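Local atomic coordinates of ABC transporter (Caldanaerobius, PDB entry 4G68), a protein that probably serves as the solute-binding component of an ABC transporter that captures xylan-derived oligosaccharides for import by a thermophilic bacterium. Residues F47-A52 with M349-T355; N93-D97 with S326-Y331; W102-F106 with I394-G398. All coordinates share one frame; numbering follows the deposited sequence.

Contact 1 (F47-A52 with M349-T355); sequences FTGEPA and MDYLIAT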
loop_
_atom_site.group_PDB
_atom_site.type_symbol
_atom_site.label_atom_id
_atom_site.label_comp_id
_atom_site.label_asym_id
_atom_site.label_seq_id
_atom_site.Cartn_x
_atom_site.Cartn_y
_atom_site.Cartn_z
ATOM N N PHE C 47 9.871 -6.336 -5.497
ATOM C CA PHE C 47 9.101 -6.760 -6.692
ATOM C C PHE C 47 9.292 -8.221 -7.139
ATOM O O PHE C 47 9.969 -8.537 -8.142
ATOM C CB PHE C 47 9.306 -5.790 -7.851
ATOM C CG PHE C 47 8.703 -4.444 -7.607
ATOM C CD1 PHE C 47 7.328 -4.246 -7.694
ATOM C CD2 PHE C 47 9.515 -3.362 -7.280
ATOM C CE1 PHE C 47 6.784 -2.983 -7.462
ATOM C CE2 PHE C 47 8.974 -2.110 -7.027
ATOM C CZ PHE C 47 7.600 -1.917 -7.129
ATOM N N THR C 48 8.619 -9.103 -6.413
ATOM C CA THR C 48 8.862 -10.540 -6.505
ATOM C C THR C 48 7.973 -11.268 -7.518
ATOM O O THR C 48 8.397 -12.252 -8.133
ATOM C CB THR C 48 8.707 -11.166 -5.117
ATOM O OG1 THR C 48 8.804 -12.578 -5.217
ATOM C CG2 THR C 48 7.382 -10.792 -4.479
ATOM N N GLY C 49 6.737 -10.784 -7.680
ATOM C CA GLY C 49 5.758 -11.444 -8.563
ATOM C C GLY C 49 5.896 -11.017 -10.013
ATOM O O GLY C 49 6.492 -9.969 -10.317
ATOM N N GLU C 50 5.323 -11.812 -10.914
ATOM C CA GLU C 50 5.398 -11.516 -12.355
ATOM C C GLU C 50 4.196 -10.677 -12.827
ATOM O O GLU C 50 3.090 -10.840 -12.321
ATOM C CB GLU C 50 5.500 -12.812 -13.178
ATOM C CG GLU C 50 6.694 -13.710 -12.853
ATOM C CD GLU C 50 8.024 -13.074 -13.186
ATOM O OE1 GLU C 50 8.067 -12.094 -13.983
ATOM O OE2 GLU C 50 9.031 -13.576 -12.632
ATOM N N PRO C 51 4.394 -9.798 -13.832
ATOM C CA PRO C 51 5.618 -9.584 -14.603
ATOM C C PRO C 51 6.594 -8.516 -14.031
ATOM O O PRO C 51 7.585 -8.192 -14.699
ATOM C CB PRO C 51 5.059 -9.137 -15.972
ATOM C CG PRO C 51 3.853 -8.332 -15.590
ATOM C CD PRO C 51 3.250 -9.069 -14.421
ATOM N N ALA C 52 6.325 -7.984 -12.829
ATOM C CA ALA C 52 7.188 -6.941 -12.216
ATOM C C ALA C 52 8.639 -7.403 -12.125
ATOM O O ALA C 52 9.534 -6.682 -12.577
ATOM C CB ALA C 52 6.680 -6.503 -10.854
ATOM N N MET C 349 6.783 1.742 -15.135
ATOM C CA MET C 349 6.461 0.319 -15.096
ATOM C C MET C 349 5.132 0.149 -14.325
ATOM O O MET C 349 4.222 -0.484 -14.825
ATOM C CB MET C 349 7.578 -0.465 -14.373
ATOM C CG MET C 349 7.279 -1.957 -14.202
ATOM S SD MET C 349 8.321 -2.828 -13.019
ATOM C CE MET C 349 7.568 -2.387 -11.442
ATOM N N ASP C 350 5.048 0.741 -13.125
ATOM C CA ASP C 350 3.883 0.618 -12.192
ATOM C C ASP C 350 2.605 1.007 -12.913
ATOM O O ASP C 350 1.589 0.284 -12.883
ATOM C CB ASP C 350 4.044 1.601 -11.002
ATOM C CG ASP C 350 4.827 1.038 -9.839
ATOM O OD1 ASP C 350 5.152 -0.184 -9.848
ATOM O OD2 ASP C 350 5.120 1.850 -8.885
ATOM N N TYR C 351 2.666 2.173 -13.551
ATOM C CA TYR C 351 1.569 2.706 -14.369
ATOM C C TYR C 351 1.102 1.734 -15.479
ATOM O O TYR C 351 -0.118 1.504 -15.642
ATOM C CB TYR C 351 1.997 4.040 -14.975
ATOM C CG TYR C 351 0.892 4.836 -15.662
ATOM C CD1 TYR C 351 -0.384 4.928 -15.092
ATOM C CD2 TYR C 351 1.137 5.510 -16.851
ATOM C CE1 TYR C 351 -1.397 5.648 -15.702
ATOM C CE2 TYR C 351 0.134 6.256 -17.477
ATOM C CZ TYR C 351 -1.123 6.322 -16.895
ATOM O OH TYR C 351 -2.112 7.053 -17.506
ATOM N N LEU C 352 2.062 1.134 -16.189
ATOM C CA LEU C 352 1.758 0.249 -17.307
ATOM C C LEU C 352 1.179 -1.097 -16.877
ATOM O O LEU C 352 0.249 -1.600 -17.503
ATOM C CB LEU C 352 3.014 0.021 -18.147
ATOM C CG LEU C 352 3.381 1.223 -19.030
ATOM C CD1 LEU C 352 4.814 1.120 -19.542
ATOM C CD2 LEU C 352 2.386 1.269 -20.192
ATOM N N ILE C 353 1.719 -1.653 -15.796
ATOM C CA ILE C 353 1.332 -2.957 -15.308
ATOM C C ILE C 353 0.431 -2.978 -14.048
ATOM O O ILE C 353 0.032 -4.066 -13.609
ATOM C CB ILE C 353 2.551 -3.901 -15.197
ATOM C CG1 ILE C 353 3.365 -3.609 -13.929
ATOM C CG2 ILE C 353 3.430 -3.789 -16.461
ATOM C CD1 ILE C 353 4.530 -4.575 -13.726
ATOM N N ALA C 354 0.124 -1.807 -13.483
ATOM C CA ALA C 354 -0.797 -1.665 -12.335
ATOM C C ALA C 354 -0.282 -2.244 -10.988
ATOM O O ALA C 354 -1.053 -2.555 -10.083
ATOM C CB ALA C 354 -2.231 -2.142 -12.683
ATOM N N THR C 355 1.040 -2.335 -10.875
ATOM C CA THR C 355 1.698 -2.667 -9.602
ATOM C C THR C 355 1.794 -1.452 -8.686
ATOM O O THR C 355 2.076 -1.587 -7.484
ATOM C CB THR C 355 3.154 -3.197 -9.785
ATOM O OG1 THR C 355 3.916 -2.306 -10.634
ATOM C CG2 THR C 355 3.166 -4.613 -10.295
#
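Phe47 and Met349 reach each other from opposite directions: the ring carbon CG of Phe47 stands anti to its own carbonyl carbon, while the methionine chain runs out extended and then bends at its last torsion (chi3 80°), which lays CE over one ring face. The methyl carbon CE sits 4.2 Å from the centroid of the Phe47 ring and 14° off its normal, a CH-pi contact displaced slightly toward the rim. The carboxylate of Asp350 approaches the same ring at a slant, with OD1 4.0 Å from Phe47 CE1. That oxygen is steadied from within its own segment, where Thr355 OG1 donates to Asp350 OD1 over 2.6 Å, on the anti side and 27° out of the carboxylate plane. This bond ties the turn after the helix, entered through the positive phi of Ala354, back to the last helical turn. An alanine in place of Asp350 takes away the acceptor of Thr355 OG1, which would probably leave the turn after the helix less firmly held and open a gap beside the phenylalanine ring. The other oxygen, OD2, lies close to a carboxylate oxygen of Asp151, so one of the two acids may hold its proton more readily than usual. Farther along, Ile353 extends CD1 to 3.9 Å from Ala52 CA, and the same methyl meets Pro51 CG at 4.2 Å. Ala52 CB is also touched by Thr355 CG2, at 4.0 Å. Pro51, preceded by a cis peptide bond, is the N-cap of helix 52-66, whose Val56 packs on both Phe47 and Met349. The end of helix 332-353 thus packs apolar side chains against the loop that leads from strand 40-45 into helix 52-66, a strand-to-helix connection of an alpha/beta lobe, as in the solute-binding protein fold.

Contact 2 (N93-D97 with S326-Y331); sequences NEAPD and SANSKY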
loop_
_atom_site.group_PDB
_atom_site.type_symbol
_atom_site.label_atom_id
_atom_site.label_comp_id
_atom_site.label_asym_id
_atom_site.label_seq_id
_atom_site.Cartn_x
_atom_site.Cartn_y
_atom_site.Cartn_z
ATOM N N ASN C 93 24.503 -1.182 9.728
ATOM C CA ASN C 93 25.331 -0.423 8.785
ATOM C C ASN C 93 25.749 -1.224 7.549
ATOM O O ASN C 93 26.848 -1.049 7.007
ATOM C CB ASN C 93 26.541 0.202 9.493
ATOM C CG ASN C 93 26.123 1.242 10.515
ATOM O OD1 ASN C 93 26.563 1.225 11.672
ATOM N ND2 ASN C 93 25.236 2.135 10.104
ATOM N N GLU C 94 24.862 -2.108 7.103
ATOM C CA GLU C 94 25.180 -3.024 6.004
ATOM C C GLU C 94 24.071 -2.998 4.970
ATOM O O GLU C 94 23.827 -4.006 4.271
ATOM C CB GLU C 94 25.326 -4.438 6.529
ATOM C CG GLU C 94 26.148 -4.504 7.789
ATOM C CD GLU C 94 26.472 -5.906 8.199
ATOM O OE1 GLU C 94 27.640 -6.107 8.575
ATOM O OE2 GLU C 94 25.595 -6.800 8.136
ATOM N N ALA C 95 23.402 -1.844 4.892
ATOM C CA ALA C 95 22.408 -1.579 3.843
ATOM C C ALA C 95 23.060 -1.403 2.453
ATOM O O ALA C 95 24.231 -0.971 2.368
ATOM C CB ALA C 95 21.572 -0.374 4.218
ATOM N N PRO C 96 22.303 -1.702 1.367
ATOM C CA PRO C 96 22.754 -1.539 0.002
ATOM C C PRO C 96 22.884 -0.080 -0.324
ATOM O O PRO C 96 22.448 0.753 0.447
ATOM C CB PRO C 96 21.601 -2.107 -0.819
ATOM C CG PRO C 96 20.388 -1.733 -0.014
ATOM C CD PRO C 96 20.834 -1.977 1.418
ATOM N N ASP C 97 23.506 0.206 -1.460
ATOM C CA ASP C 97 23.659 1.576 -1.949
ATOM C C ASP C 97 22.289 2.197 -2.117
ATOM O O ASP C 97 22.054 3.327 -1.649
ATOM C CB ASP C 97 24.356 1.542 -3.325
ATOM C CG ASP C 97 25.780 1.062 -3.241
ATOM O OD1 ASP C 97 26.614 1.788 -2.612
ATOM O OD2 ASP C 97 26.047 -0.050 -3.758
ATOM N N SER C 326 21.850 4.853 0.915
ATOM C CA SER C 326 22.517 4.737 2.230
ATOM C C SER C 326 23.574 5.814 2.476
ATOM O O SER C 326 24.306 6.167 1.562
ATOM C CB SER C 326 23.133 3.361 2.373
ATOM O OG SER C 326 22.068 2.469 2.641
ATOM N N ALA C 327 23.651 6.312 3.719
ATOM C CA ALA C 327 24.577 7.405 4.064
ATOM C C ALA C 327 26.021 6.925 3.873
ATOM O O ALA C 327 26.886 7.704 3.479
ATOM C CB ALA C 327 24.349 7.869 5.519
ATOM N N ASN C 328 26.249 5.622 4.083
ATOM C CA ASN C 328 27.606 5.013 3.973
ATOM C C ASN C 328 27.935 4.380 2.618
ATOM O O ASN C 328 28.870 3.571 2.492
ATOM C CB ASN C 328 27.867 4.027 5.123
ATOM C CG ASN C 328 27.083 2.740 4.989
ATOM O OD1 ASN C 328 26.196 2.608 4.117
ATOM N ND2 ASN C 328 27.394 1.779 5.847
ATOM N N SER C 329 27.177 4.734 1.583
ATOM C CA SER C 329 27.570 4.314 0.244
ATOM C C SER C 329 28.959 4.923 -0.041
ATOM O O SER C 329 29.273 6.056 0.370
ATOM C CB SER C 329 26.554 4.713 -0.852
ATOM O OG SER C 329 26.958 4.167 -2.125
ATOM N N LYS C 330 29.795 4.135 -0.696
ATOM C CA LYS C 330 31.093 4.617 -1.158
ATOM C C LYS C 330 30.924 5.508 -2.413
ATOM O O LYS C 330 31.712 6.427 -2.668
ATOM C CB LYS C 330 31.954 3.410 -1.493
ATOM C CG LYS C 330 32.054 2.394 -0.381
ATOM C CD LYS C 330 33.069 2.830 0.653
ATOM C CE LYS C 330 33.544 1.670 1.520
ATOM N NZ LYS C 330 34.390 0.695 0.770
ATOM N N TYR C 331 29.872 5.242 -3.185
ATOM C CA TYR C 331 29.660 5.916 -4.470
ATOM C C TYR C 331 28.362 6.703 -4.467
ATOM O O TYR C 331 27.390 6.355 -5.209
ATOM C CB TYR C 331 29.627 4.885 -5.579
ATOM C CG TYR C 331 30.597 3.772 -5.340
ATOM C CD1 TYR C 331 31.961 3.960 -5.540
ATOM C CD2 TYR C 331 30.150 2.525 -4.922
ATOM C CE1 TYR C 331 32.858 2.929 -5.310
ATOM C CE2 TYR C 331 31.036 1.490 -4.687
ATOM C CZ TYR C 331 32.381 1.693 -4.892
ATOM O OH TYR C 331 33.251 0.632 -4.663
HETATM O O HOH W 1 25.608 1.116 1.478
#
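Ser329 and Asp97 share the shortest polar contact here, a very short hydrogen bond in which Ser329 OG donates to Asp97 OD1 over 2.5 Å. The serine hydroxyl is anti to its backbone N (chi1 -175°), a setting that also lets it accept from the N-H of Tyr331 and so form an ST turn just before helix 332-353. Two strands of the sheet, 98-102 and 317-325, run antiparallel nearby, and the loops at their ends are joined by Ser326 N donating to Asp97 O over 3.0 Å. The hydroxyl of the same serine turns to Pro96 O, 2.8 Å from OG and nearly along the C=O axis, so Ser326 grips two successive carbonyls. Asp97 is held at its other oxygen too, OD2 accepting from the backbone N of Thr42 in strand 40-45.

Farther out, Asn328, inside the type I turn Ser326-Ser329, donates from ND2 to Asn93 O over 3.1 Å. Asn93 O lies in the plane of the Asn328 amide, yet ND2 sits above the carbonyl plane of Asn93 and the bond is bent (138°). Asn93 itself closes helix 79-91 with a Schellman motif. A water donates to both Ala95 O and Asn328 OD1. Packing completes the join: Pro96 rests on Trp44 and Ile86, and Ala95, touching Ile90, brings its CB to 3.3 Å from Ser326 OG.

Contact 3 (W102-F106 with I394-G398); sequences WAGGF and IYLSG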
loop_
_atom_site.group_PDB
_atom_site.type_symbol
_atom_site.label_atom_id
_atom_site.label_comp_id
_atom_site.label_asym_id
_atom_site.label_seq_id
_atom_site.Cartn_x
_atom_site.Cartn_y
_atom_site.Cartn_z
ATOM N N TRP C 102 9.246 2.670 2.302
ATOM C CA TRP C 102 7.992 3.377 2.501
ATOM C C TRP C 102 8.318 4.651 3.182
ATOM O O TRP C 102 8.917 4.682 4.252
ATOM C CB TRP C 102 6.988 2.577 3.325
ATOM C CG TRP C 102 6.570 1.320 2.594
ATOM C CD1 TRP C 102 5.538 1.177 1.693
ATOM C CD2 TRP C 102 7.209 0.012 2.674
ATOM N NE1 TRP C 102 5.491 -0.098 1.201
ATOM C CE2 TRP C 102 6.464 -0.863 1.772
ATOM C CE3 TRP C 102 8.283 -0.508 3.388
ATOM C CZ2 TRP C 102 6.791 -2.214 1.609
ATOM C CZ3 TRP C 102 8.598 -1.863 3.248
ATOM C CH2 TRP C 102 7.880 -2.700 2.368
ATOM N N ALA C 103 7.970 5.732 2.523
ATOM C CA ALA C 103 8.308 7.062 3.016
ATOM C C ALA C 103 7.403 7.419 4.174
ATOM O O ALA C 103 6.332 6.809 4.341
ATOM C CB ALA C 103 8.145 8.077 1.909
ATOM N N GLY C 104 7.825 8.432 4.935
ATOM C CA GLY C 104 7.106 8.848 6.127
ATOM C C GLY C 104 7.617 8.112 7.355
ATOM O O GLY C 104 8.835 7.901 7.500
ATOM N N GLY C 105 6.681 7.783 8.251
ATOM C CA GLY C 105 6.940 7.022 9.513
ATOM C C GLY C 105 7.831 5.790 9.506
ATOM O O GLY C 105 8.687 5.654 10.403
ATOM N N PHE C 106 7.658 4.904 8.514
ATOM C CA PHE C 106 8.489 3.688 8.405
ATOM C C PHE C 106 9.943 4.053 8.244
ATOM O O PHE C 106 10.826 3.373 8.754
ATOM C CB PHE C 106 8.071 2.904 7.183
ATOM C CG PHE C 106 8.866 1.633 6.944
ATOM C CD1 PHE C 106 8.446 0.421 7.513
ATOM C CD2 PHE C 106 9.982 1.617 6.084
ATOM C CE1 PHE C 106 9.159 -0.772 7.280
ATOM C CE2 PHE C 106 10.665 0.421 5.828
ATOM C CZ PHE C 106 10.248 -0.769 6.414
ATOM N N ILE C 394 2.569 2.009 7.977
ATOM C CA ILE C 394 3.550 2.903 7.300
ATOM C C ILE C 394 3.642 4.238 8.005
ATOM O O ILE C 394 4.663 4.925 7.832
ATOM C CB ILE C 394 3.129 3.282 5.871
ATOM C CG1 ILE C 394 3.195 2.094 4.931
ATOM C CG2 ILE C 394 3.958 4.470 5.315
ATOM C CD1 ILE C 394 2.659 2.437 3.549
ATOM N N TYR C 395 2.558 4.682 8.677
ATOM C CA TYR C 395 2.526 6.047 9.310
ATOM C C TYR C 395 3.170 5.976 10.725
ATOM O O TYR C 395 4.001 6.802 11.098
ATOM C CB TYR C 395 1.091 6.659 9.358
ATOM C CG TYR C 395 0.988 8.151 9.725
ATOM C CD1 TYR C 395 0.840 9.124 8.716
ATOM C CD2 TYR C 395 1.057 8.587 11.058
ATOM C CE1 TYR C 395 0.758 10.493 9.015
ATOM C CE2 TYR C 395 0.986 9.952 11.387
ATOM C CZ TYR C 395 0.806 10.896 10.362
ATOM O OH TYR C 395 0.714 12.255 10.671
ATOM N N LEU C 396 2.773 4.985 11.513
ATOM C CA LEU C 396 3.430 4.683 12.763
ATOM C C LEU C 396 4.692 3.931 12.426
ATOM O O LEU C 396 4.843 3.481 11.293
ATOM C CB LEU C 396 2.498 3.806 13.606
ATOM C CG LEU C 396 1.118 4.407 13.880
ATOM C CD1 LEU C 396 0.150 3.372 14.451
ATOM C CD2 LEU C 396 1.200 5.608 14.844
ATOM N N SER C 397 5.604 3.787 13.389
ATOM C CA SER C 397 6.789 2.938 13.159
ATOM C C SER C 397 7.007 2.036 14.351
ATOM O O SER C 397 6.374 2.221 15.394
ATOM C CB SER C 397 8.055 3.762 12.902
ATOM O OG SER C 397 8.152 4.836 13.826
ATOM N N GLY C 398 7.876 1.043 14.148
ATOM C CA GLY C 398 8.411 0.200 15.192
ATOM C C GLY C 398 7.350 -0.564 15.925
ATOM O O GLY C 398 6.473 -1.238 15.328
#
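Gly105 lies directly against the backbone at the end of helix 392-395, its CA donating a CA-H...O contact to Tyr395 O over 3.3 Å, while the next residue makes a weak, bent hydrogen bond from Phe106 N to Ile394 O (3.1 Å). No side chain could fit at Gly105: a beta carbon would run into the carbonyl oxygens of both Ile394 and Tyr395. Ile394 supplies the apolar half of the contact. Its CD1 reaches Trp102 CD1 at 3.6 Å, the two side chains crossing at about a right angle, and its CG2 branch, anti to the backbone N, comes within 3.5 Å of Ala103 O.

The loop 102-106 follows a sheet strand of one lobe, whereas 394-398 packs on Leu224 of helix 217-224; the junction is consistent with a meeting of the two lobes of a solute-binding protein.

Within the loop, Trp102 CE3 stands over one face of the Phe106 ring, 3.5 Å above its plane and toward the rim. The indole also takes a cation-pi contact from Lys83, and the Trp102 side chain touches Gln153, as Ile394 does. At the far end, Ser397 presents CB rather than OG to Gly105 O, with that carbon 3.2 Å away.

In the fold
The three contacts are separate in space but share secondary structure. Helix 332-353 starts immediately after the second segment of contact 2 and ends in contact 1, whose centre lies 26 Å from that of contact 2. Strand 98-102 likewise runs from contact 2 to contact 3, and the centres of these two contacts are 21 Å apart. Contacts 1 and 3 fall on opposite sides of the chain's centre, with nearest atoms about 9 Å apart, and strand 144-160 passes both: Phe150 touches contact 1 and Gln153 touches contact 3. Along the sequence, contact 3 crosses each of the others. Its position is consistent with the rim of an interlobe cleft, where relatives bind sugars.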